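Local coordinates for peptidase S15/CocE/NonD (Thaumarchaeota archaeon SCGC AB-539-E09, PDB 4PF1), which probably acts as a serine aminopeptidase of the S15 family, built on an alpha/beta hydrolase fold and removing residues from the N-terminus of peptides, at residues A[178-183]-A[361-366]; A[95-100]-A[355-360]; A[169-174]-A[285-290]. All coordinates share one frame; numbering follows the deposited sequence.

Interaction 1: A[178-183]-A[361-366]; sequences LKAVVP and DHYLKD
Lys179 meets Tyr363 and Leu364 with the base of its side chain, not with its charged end. Its CB lies 3.6 Å from Tyr363 O, so the aliphatic start of the lysine rests on the backbone of the helix. The same CB is 3.8 Å from Leu364 CD2, and Lys179 CG is 4.1 Å from that methyl. Lys179 and Leu364 meet at a slant, methylene against methyl. Lys179 has CG beside its backbone N (chi1 -56°), and the chain bends at chi2, which turns its end away from the helix. The ammonium group then bonds to Pro176 O. Tyr363 starts toward the strand and then leads off as well. Its CB is 3.8 Å from Lys179 O, and the ring stands obliquely to that carbonyl and to Ala180. Ala180 CB comes within 4.2 Å of Tyr363 CD2.

The contact joins strand 178-184 to helix 347-365 in the alpha/beta hydrolase fold. The helix lies against one face of the central sheet. The short segments run nearly antiparallel, at 156°, with their axes 7.7 Å apart at the closest point. Val182 and Ala180 both touch this helix, on Phe359 among others.

The Tyr363 ring is held from two further directions. The imidazole of His362 sets its edge over one phenol face, with His362 CD2 3.7 Å above the plane of the Tyr363 ring and over its centre. Phe359, one turn earlier, meets Tyr363 edge-to-face. Leu364 also touches Tyr99 and Arg154, so its isobutyl group fills in between the strands and the loop at 99. Asp366 is the first residue to leave helical geometry, with positive phi, and its carboxylate makes a salt bridge with Arg154 of strand 154-160.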
loop_
_atom_site.group_PDB
_atom_site.type_symbol
_atom_site.label_atom_id
_atom_site.label_comp_id
_atom_site.label_asym_id
_atom_site.label_seq_id
_atom_site.Cartn_x
_atom_site.Cartn_y
_atom_site.Cartn_z
ATOM N N LEU A 178 -37.839 6.415 -28.823
ATOM C CA LEU A 178 -36.372 6.422 -28.722
ATOM C C LEU A 178 -35.829 7.682 -29.412
ATOM O O LEU A 178 -36.003 7.851 -30.627
ATOM C CB LEU A 178 -35.747 5.139 -29.309
ATOM C CG LEU A 178 -34.216 5.025 -29.166
ATOM C CD1 LEU A 178 -33.818 4.622 -27.750
ATOM C CD2 LEU A 178 -33.650 4.055 -30.171
ATOM N N LYS A 179 -35.201 8.578 -28.621
ATOM C CA LYS A 179 -34.742 9.886 -29.086
ATOM C C LYS A 179 -33.226 9.990 -29.275
ATOM O O LYS A 179 -32.786 10.888 -29.987
ATOM C CB LYS A 179 -35.220 10.998 -28.124
ATOM C CG LYS A 179 -36.744 11.047 -27.902
ATOM C CD LYS A 179 -37.543 11.323 -29.196
ATOM C CE LYS A 179 -39.024 11.111 -28.995
ATOM N NZ LYS A 179 -39.787 11.291 -30.256
ATOM N N ALA A 180 -32.428 9.113 -28.621
ATOM C CA ALA A 180 -30.956 9.132 -28.719
ATOM C C ALA A 180 -30.336 7.847 -28.178
ATOM O O ALA A 180 -30.965 7.152 -27.383
ATOM C CB ALA A 180 -30.393 10.330 -27.955
ATOM N N VAL A 181 -29.085 7.548 -28.586
ATOM C CA VAL A 181 -28.331 6.386 -28.091
ATOM C C VAL A 181 -26.877 6.782 -27.772
ATOM O O VAL A 181 -26.293 7.618 -28.467
ATOM C CB VAL A 181 -28.373 5.141 -29.030
ATOM C CG1 VAL A 181 -29.727 4.439 -28.979
ATOM C CG2 VAL A 181 -27.982 5.495 -30.461
ATOM N N VAL A 182 -26.301 6.178 -26.714
ATOM C CA VAL A 182 -24.907 6.400 -26.325
ATOM C C VAL A 182 -24.211 5.016 -26.168
ATOM O O VAL A 182 -24.070 4.513 -25.044
ATOM C CB VAL A 182 -24.743 7.300 -25.056
ATOM C CG1 VAL A 182 -23.270 7.600 -24.783
ATOM C CG2 VAL A 182 -25.531 8.603 -25.184
ATOM N N PRO A 183 -23.795 4.367 -27.284
ATOM C CA PRO A 183 -23.119 3.068 -27.146
ATOM C C PRO A 183 -21.631 3.222 -26.774
ATOM O O PRO A 183 -20.859 3.838 -27.514
ATOM C CB PRO A 183 -23.315 2.419 -28.520
ATOM C CG PRO A 183 -23.497 3.556 -29.471
ATOM C CD PRO A 183 -23.894 4.785 -28.700
ATOM N N ASP A 361 -29.912 15.663 -22.677
ATOM C CA ASP A 361 -30.850 16.708 -22.256
ATOM C C ASP A 361 -31.474 17.437 -23.447
ATOM O O ASP A 361 -32.657 17.773 -23.391
ATOM C CB ASP A 361 -30.178 17.713 -21.308
ATOM C CG ASP A 361 -29.945 17.182 -19.904
ATOM O OD1 ASP A 361 -30.775 16.374 -19.426
ATOM O OD2 ASP A 361 -28.971 17.622 -19.260
ATOM N N HIS A 362 -30.705 17.641 -24.540
ATOM C CA HIS A 362 -31.231 18.308 -25.729
ATOM C C HIS A 362 -32.329 17.474 -26.414
ATOM O O HIS A 362 -33.380 18.019 -26.736
ATOM C CB HIS A 362 -30.117 18.651 -26.735
ATOM C CG HIS A 362 -30.646 19.081 -28.072
ATOM N ND1 HIS A 362 -31.373 20.248 -28.218
ATOM C CD2 HIS A 362 -30.611 18.438 -29.263
ATOM C CE1 HIS A 362 -31.736 20.293 -29.491
ATOM N NE2 HIS A 362 -31.290 19.232 -30.162
ATOM N N TYR A 363 -32.082 16.175 -26.648
ATOM C CA TYR A 363 -33.034 15.312 -27.352
ATOM C C TYR A 363 -34.163 14.785 -26.457
ATOM O O TYR A 363 -35.195 14.362 -26.978
ATOM C CB TYR A 363 -32.308 14.125 -28.016
ATOM C CG TYR A 363 -31.389 14.520 -29.154
ATOM C CD1 TYR A 363 -31.900 14.994 -30.359
ATOM C CD2 TYR A 363 -30.009 14.376 -29.043
ATOM C CE1 TYR A 363 -31.059 15.362 -31.409
ATOM C CE2 TYR A 363 -29.157 14.733 -30.088
ATOM C CZ TYR A 363 -29.687 15.218 -31.274
ATOM O OH TYR A 363 -28.855 15.561 -32.313
ATOM N N LEU A 364 -33.979 14.796 -25.126
ATOM C CA LEU A 364 -34.986 14.238 -24.214
ATOM C C LEU A 364 -35.751 15.298 -23.401
ATOM O O LEU A 364 -36.812 14.982 -22.858
ATOM C CB LEU A 364 -34.340 13.230 -23.253
ATOM C CG LEU A 364 -33.654 12.013 -23.878
ATOM C CD1 LEU A 364 -32.683 11.395 -22.903
ATOM C CD2 LEU A 364 -34.664 10.980 -24.346
ATOM N N LYS A 365 -35.216 16.530 -23.290
ATOM C CA LYS A 365 -35.866 17.583 -22.500
ATOM C C LYS A 365 -35.959 18.924 -23.255
ATOM O O LYS A 365 -36.387 19.919 -22.667
ATOM C CB LYS A 365 -35.130 17.781 -21.159
ATOM C CG LYS A 365 -35.522 16.770 -20.088
ATOM C CD LYS A 365 -35.231 17.289 -18.687
ATOM C CE LYS A 365 -33.916 16.785 -18.142
ATOM N NZ LYS A 365 -33.750 17.125 -16.704
ATOM N N ASP A 366 -35.585 18.939 -24.559
ATOM C CA ASP A 366 -35.591 20.129 -25.437
ATOM C C ASP A 366 -34.657 21.249 -24.899
ATOM O O ASP A 366 -34.887 22.437 -25.153
ATOM C CB ASP A 366 -37.027 20.653 -25.684
ATOM C CG ASP A 366 -37.926 19.686 -26.443
ATOM O OD1 ASP A 366 -37.406 18.940 -27.305
ATOM O OD2 ASP A 366 -39.153 19.709 -26.209
#

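Interaction 2: A[95-100]-A[355-360]; sequences SAARYI and VMQPFL
Ala97 and Gln357 mark the closest backbone approach, with CA atoms 8.5 Å apart, so side chains must span the gap between the loop and helix 347-365. The short helix 92-96 ends in a Schellman motif. Arg98 takes positive phi, and its N bonds back to Ser95 O at 3.1 Å. The turn sends the chain on into strand 100-105 and directs Ala97 and Tyr99 at the helix. This places the contact on the side of the alpha/beta hydrolase sheet that helix 347-365 covers.

Tyr99 and Gln357 reach for each other from opposite directions. Gln357 extends its CG away from its own N (chi1 -161°) and then bends at chi2 (53°), which carries the amide across to the phenol. The amide and ring planes are steeply turned, 73° apart. Gln357 NE2 lies obliquely to the ring, 3.4 Å from Tyr99 CZ. On its other contact, NE2 is 3.5 Å from Ala97 CB, so the methyl and the phenol both bear on one amide nitrogen. Leu360 comes at the ring edge, near its plane. Leu360 CB is 3.7 Å from Tyr99 OH and 4.3 Å from Tyr99 CE2.

The polar ends are settled by two neighbours. Tyr99 OH and Gln357 NE2 both hydrogen-bond to Asp361 OD1, one turn further along the helix from Gln357. Gln357 OE1 bonds to Thr93 OG1 of helix 92-96. Both ends of the amide therefore have partners, and its rotation should be fixed.

Tyr99 and Gln357 are buried, and their polar groups are satisfied by this small network. A carboxylate oxygen that receives both the phenol and the amide is probably stabilised in its charged form, and it ties the loop to the helix through polar bonds amid apolar packing.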
loop_
_atom_site.group_PDB
_atom_site.type_symbol
_atom_site.label_atom_id
_atom_site.label_comp_id
_atom_site.label_asym_id
_atom_site.label_seq_id
_atom_site.Cartn_x
_atom_site.Cartn_y
_atom_site.Cartn_z
ATOM N N SER A 95 -28.829 10.170 -13.124
ATOM C CA SER A 95 -29.397 10.090 -11.778
ATOM C C SER A 95 -29.477 11.483 -11.151
ATOM O O SER A 95 -30.490 11.810 -10.529
ATOM C CB SER A 95 -28.573 9.157 -10.895
ATOM O OG SER A 95 -29.070 9.138 -9.567
ATOM N N ALA A 96 -28.415 12.308 -11.332
ATOM C CA ALA A 96 -28.362 13.683 -10.816
ATOM C C ALA A 96 -29.406 14.573 -11.511
ATOM O O ALA A 96 -29.977 15.459 -10.871
ATOM C CB ALA A 96 -26.968 14.264 -11.004
ATOM N N ALA A 97 -29.687 14.295 -12.809
ATOM C CA ALA A 97 -30.691 15.009 -13.610
ATOM C C ALA A 97 -32.114 14.500 -13.300
ATOM O O ALA A 97 -33.093 15.047 -13.812
ATOM C CB ALA A 97 -30.387 14.845 -15.093
ATOM N N ARG A 98 -32.212 13.447 -12.452
ATOM C CA ARG A 98 -33.453 12.813 -11.990
ATOM C C ARG A 98 -34.236 12.144 -13.144
ATOM O O ARG A 98 -35.469 12.209 -13.195
ATOM C CB ARG A 98 -34.333 13.796 -11.187
ATOM C CG ARG A 98 -33.615 14.359 -9.958
ATOM C CD ARG A 98 -34.438 15.399 -9.229
ATOM N NE ARG A 98 -35.518 14.793 -8.452
ATOM C CZ ARG A 98 -36.794 15.160 -8.532
ATOM N NH1 ARG A 98 -37.712 14.555 -7.790
ATOM N NH2 ARG A 98 -37.160 16.140 -9.350
ATOM N N TYR A 99 -33.504 11.444 -14.034
ATOM C CA TYR A 99 -34.082 10.628 -15.110
ATOM C C TYR A 99 -34.651 9.362 -14.500
ATOM O O TYR A 99 -34.233 8.970 -13.405
ATOM C CB TYR A 99 -32.977 10.210 -16.118
ATOM C CG TYR A 99 -32.617 11.193 -17.214
ATOM C CD1 TYR A 99 -32.662 12.568 -16.991
ATOM C CD2 TYR A 99 -32.113 10.750 -18.432
ATOM C CE1 TYR A 99 -32.286 13.474 -17.981
ATOM C CE2 TYR A 99 -31.719 11.646 -19.422
ATOM C CZ TYR A 99 -31.809 13.008 -19.194
ATOM O OH TYR A 99 -31.454 13.894 -20.180
ATOM N N ILE A 100 -35.528 8.666 -15.228
ATOM C CA ILE A 100 -35.967 7.345 -14.805
ATOM C C ILE A 100 -34.913 6.374 -15.352
ATOM O O ILE A 100 -34.597 6.426 -16.543
ATOM C CB ILE A 100 -37.419 7.026 -15.274
ATOM C CG1 ILE A 100 -38.451 7.810 -14.430
ATOM C CG2 ILE A 100 -37.701 5.517 -15.220
ATOM C CD1 ILE A 100 -39.757 8.155 -15.161
ATOM N N VAL A 355 -20.443 16.514 -22.043
ATOM C CA VAL A 355 -20.766 16.125 -23.421
ATOM C C VAL A 355 -22.002 15.203 -23.467
ATOM O O VAL A 355 -22.955 15.521 -24.177
ATOM C CB VAL A 355 -19.549 15.474 -24.152
ATOM C CG1 VAL A 355 -19.886 15.148 -25.608
ATOM C CG2 VAL A 355 -18.307 16.363 -24.073
ATOM N N MET A 356 -21.979 14.064 -22.729
ATOM C CA MET A 356 -23.065 13.075 -22.754
ATOM C C MET A 356 -24.386 13.616 -22.175
ATOM O O MET A 356 -25.426 13.446 -22.810
ATOM C CB MET A 356 -22.664 11.775 -22.035
ATOM C CG MET A 356 -23.630 10.619 -22.308
ATOM S SD MET A 356 -23.433 9.192 -21.213
ATOM C CE MET A 356 -23.932 9.895 -19.659
ATOM N N GLN A 357 -24.356 14.232 -20.976
ATOM C CA GLN A 357 -25.581 14.759 -20.365
ATOM C C GLN A 357 -26.209 15.901 -21.222
ATOM O O GLN A 357 -27.400 15.798 -21.513
ATOM C CB GLN A 357 -25.360 15.195 -18.904
ATOM C CG GLN A 357 -26.662 15.323 -18.082
ATOM C CD GLN A 357 -27.554 14.089 -18.117
ATOM O OE1 GLN A 357 -27.098 12.939 -18.032
ATOM N NE2 GLN A 357 -28.856 14.308 -18.214
ATOM N N PRO A 358 -25.450 16.913 -21.741
ATOM C CA PRO A 358 -26.091 17.932 -22.600
ATOM C C PRO A 358 -26.633 17.338 -23.908
ATOM O O PRO A 358 -27.653 17.810 -24.405
ATOM C CB PRO A 358 -24.967 18.942 -22.858
ATOM C CG PRO A 358 -23.995 18.723 -21.750
ATOM C CD PRO A 358 -24.030 17.246 -21.513
ATOM N N PHE A 359 -25.977 16.276 -24.436
ATOM C CA PHE A 359 -26.440 15.543 -25.624
ATOM C C PHE A 359 -27.829 14.950 -25.341
ATOM O O PHE A 359 -28.769 15.198 -26.097
ATOM C CB PHE A 359 -25.429 14.431 -26.003
ATOM C CG PHE A 359 -25.895 13.430 -27.041
ATOM C CD1 PHE A 359 -25.830 13.729 -28.399
ATOM C CD2 PHE A 359 -26.357 12.174 -26.664
ATOM C CE1 PHE A 359 -26.238 12.795 -29.358
ATOM C CE2 PHE A 359 -26.770 11.243 -27.624
ATOM C CZ PHE A 359 -26.709 11.561 -28.963
ATOM N N LEU A 360 -27.960 14.212 -24.215
ATOM C CA LEU A 360 -29.210 13.578 -23.793
ATOM C C LEU A 360 -30.280 14.609 -23.442
ATOM O O LEU A 360 -31.422 14.460 -23.873
ATOM C CB LEU A 360 -28.978 12.638 -22.591
ATOM C CG LEU A 360 -28.075 11.417 -22.826
ATOM C CD1 LEU A 360 -27.748 10.730 -21.519
ATOM C CD2 LEU A 360 -28.712 10.427 -23.803
#

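Interaction 3: A[169-174]-A[285-290]; sequences MCTINP and VPMLIV
Thr171 OG1 hydrogen-bonds to Leu168 O, back in the last turn of helix 162-169, while its methyl faces Val285. The side chain is thus split by chemistry: the hydroxyl ties down the turn and CG2 makes the contact. Thr171 CG2 lies 4.2 Å from Val285 CB and 4.4 Å from Met287 CE. A chi1 of 73° turns OG1 back toward its own helix end and leaves CG2 directed at Val285. Met169 to Ile172 form a type I beta turn. Pro174 adds the closest approach. Its CG is 3.8 Å from Val285 CG2, and the two side chains lie alongside, pointing opposite ways. One valine therefore takes the threonine with CB and the proline with a methyl branch. No hydrogen bond crosses the contact.

The loop 170-177 belongs to the beta-alpha-beta crossover from strand 154-160 through helix 162-169 to strand 178-184. It packs over the start of strand 287-292, the next parallel strand of the sheet. Val181 of strand 178-184 touches both Thr171 and Met287, and Leu278 of helix 274-279 covers Thr171.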
loop_
_atom_site.group_PDB
_atom_site.type_symbol
_atom_site.label_atom_id
_atom_site.label_comp_id
_atom_site.label_asym_id
_atom_site.label_seq_id
_atom_site.Cartn_x
_atom_site.Cartn_y
_atom_site.Cartn_z
ATOM N N MET A 169 -28.731 -2.266 -31.113
ATOM C CA MET A 169 -29.908 -3.007 -31.579
ATOM C C MET A 169 -31.212 -2.202 -31.380
ATOM O O MET A 169 -32.198 -2.480 -32.059
ATOM C CB MET A 169 -30.001 -4.374 -30.887
ATOM C CG MET A 169 -29.012 -5.400 -31.433
ATOM S SD MET A 169 -29.409 -5.916 -33.125
ATOM C CE MET A 169 -28.159 -7.086 -33.398
ATOM N N CYS A 170 -31.196 -1.171 -30.495
ATOM C CA CYS A 170 -32.350 -0.287 -30.253
ATOM C C CYS A 170 -32.634 0.588 -31.488
ATOM O O CYS A 170 -33.769 1.031 -31.677
ATOM C CB CYS A 170 -32.125 0.580 -29.014
ATOM S SG CYS A 170 -31.907 -0.352 -27.474
ATOM N N THR A 171 -31.595 0.847 -32.307
ATOM C CA THR A 171 -31.663 1.723 -33.483
ATOM C C THR A 171 -32.218 1.007 -34.739
ATOM O O THR A 171 -32.456 1.672 -35.749
ATOM C CB THR A 171 -30.284 2.351 -33.772
ATOM O OG1 THR A 171 -29.406 1.367 -34.319
ATOM C CG2 THR A 171 -29.661 2.990 -32.548
ATOM N N ILE A 172 -32.415 -0.329 -34.678
ATOM C CA ILE A 172 -32.992 -1.099 -35.794
ATOM C C ILE A 172 -34.511 -1.102 -35.620
ATOM O O ILE A 172 -34.994 -1.533 -34.568
ATOM C CB ILE A 172 -32.396 -2.537 -35.884
ATOM C CG1 ILE A 172 -30.842 -2.518 -36.002
ATOM C CG2 ILE A 172 -33.053 -3.357 -37.012
ATOM C CD1 ILE A 172 -30.245 -1.720 -37.221
ATOM N N ASN A 173 -35.261 -0.605 -36.651
ATOM C CA ASN A 173 -36.731 -0.410 -36.608
ATOM C C ASN A 173 -37.088 0.234 -35.246
ATOM O O ASN A 173 -37.680 -0.424 -34.382
ATOM C CB ASN A 173 -37.486 -1.731 -36.842
ATOM C CG ASN A 173 -37.078 -2.461 -38.098
ATOM O OD1 ASN A 173 -36.558 -3.581 -38.051
ATOM N ND2 ASN A 173 -37.310 -1.844 -39.252
ATOM N N PRO A 174 -36.566 1.458 -34.971
ATOM C CA PRO A 174 -36.707 2.016 -33.621
ATOM C C PRO A 174 -38.111 2.456 -33.261
ATOM O O PRO A 174 -38.874 2.895 -34.119
ATOM C CB PRO A 174 -35.746 3.209 -33.628
ATOM C CG PRO A 174 -35.665 3.618 -35.039
ATOM C CD PRO A 174 -35.769 2.352 -35.839
ATOM N N VAL A 285 -31.661 7.602 -35.603
ATOM C CA VAL A 285 -31.480 7.892 -34.179
ATOM C C VAL A 285 -30.123 8.591 -33.932
ATOM O O VAL A 285 -29.087 8.065 -34.355
ATOM C CB VAL A 285 -31.613 6.591 -33.327
ATOM C CG1 VAL A 285 -31.527 6.888 -31.830
ATOM C CG2 VAL A 285 -32.908 5.846 -33.653
ATOM N N PRO A 286 -30.105 9.751 -33.216
ATOM C CA PRO A 286 -28.817 10.398 -32.890
ATOM C C PRO A 286 -27.931 9.467 -32.060
ATOM O O PRO A 286 -28.411 8.828 -31.120
ATOM C CB PRO A 286 -29.232 11.643 -32.096
ATOM C CG PRO A 286 -30.666 11.860 -32.436
ATOM C CD PRO A 286 -31.239 10.504 -32.651
ATOM N N MET A 287 -26.658 9.350 -32.451
ATOM C CA MET A 287 -25.710 8.427 -31.842
ATOM C C MET A 287 -24.462 9.135 -31.344
ATOM O O MET A 287 -23.853 9.922 -32.073
ATOM C CB MET A 287 -25.318 7.353 -32.873
ATOM C CG MET A 287 -24.827 6.056 -32.267
ATOM S SD MET A 287 -24.414 4.815 -33.530
ATOM C CE MET A 287 -26.017 4.608 -34.337
ATOM N N LEU A 288 -24.061 8.814 -30.112
ATOM C CA LEU A 288 -22.833 9.301 -29.503
ATOM C C LEU A 288 -21.933 8.086 -29.238
ATOM O O LEU A 288 -22.064 7.425 -28.203
ATOM C CB LEU A 288 -23.140 10.102 -28.213
ATOM C CG LEU A 288 -21.952 10.786 -27.496
ATOM C CD1 LEU A 288 -21.323 11.877 -28.360
ATOM C CD2 LEU A 288 -22.396 11.384 -26.172
ATOM N N ILE A 289 -21.086 7.741 -30.221
ATOM C CA ILE A 289 -20.195 6.581 -30.127
ATOM C C ILE A 289 -19.012 6.931 -29.225
ATOM O O ILE A 289 -18.275 7.875 -29.507
ATOM C CB ILE A 289 -19.737 6.071 -31.525
ATOM C CG1 ILE A 289 -20.937 5.944 -32.502
ATOM C CG2 ILE A 289 -18.981 4.740 -31.389
ATOM C CD1 ILE A 289 -20.561 5.921 -33.986
ATOM N N VAL A 290 -18.854 6.178 -28.130
ATOM C CA VAL A 290 -17.806 6.419 -27.140
ATOM C C VAL A 290 -16.816 5.258 -27.134
ATOM O O VAL A 290 -17.154 4.145 -26.717
ATOM C CB VAL A 290 -18.395 6.670 -25.724
ATOM C CG1 VAL A 290 -17.366 7.320 -24.811
ATOM C CG2 VAL A 290 -19.666 7.512 -25.788
#

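Interactions 1 and 2 share helix 347-365, and their centres lie about 9 Å apart. They meet where Leu364 CD1 packs 3.6 Å from Tyr99 CE2. Interactions 1 and 3 share the central sheet. Strands 178-184 and 287-292 are neighbours in it, and Val181 N hydrogen-bonds to Pro286 O at 2.9 Å. Interaction 2 is buried yet owes much to polar groups. Interaction 3 is also largely buried and purely apolar across its segments. Interaction 1 is partly buried, with partly exposed Lys179 and Tyr363 near the end of the helix. Helix 347-365 and the loop 170-177 pack on opposite faces of strand 178-184.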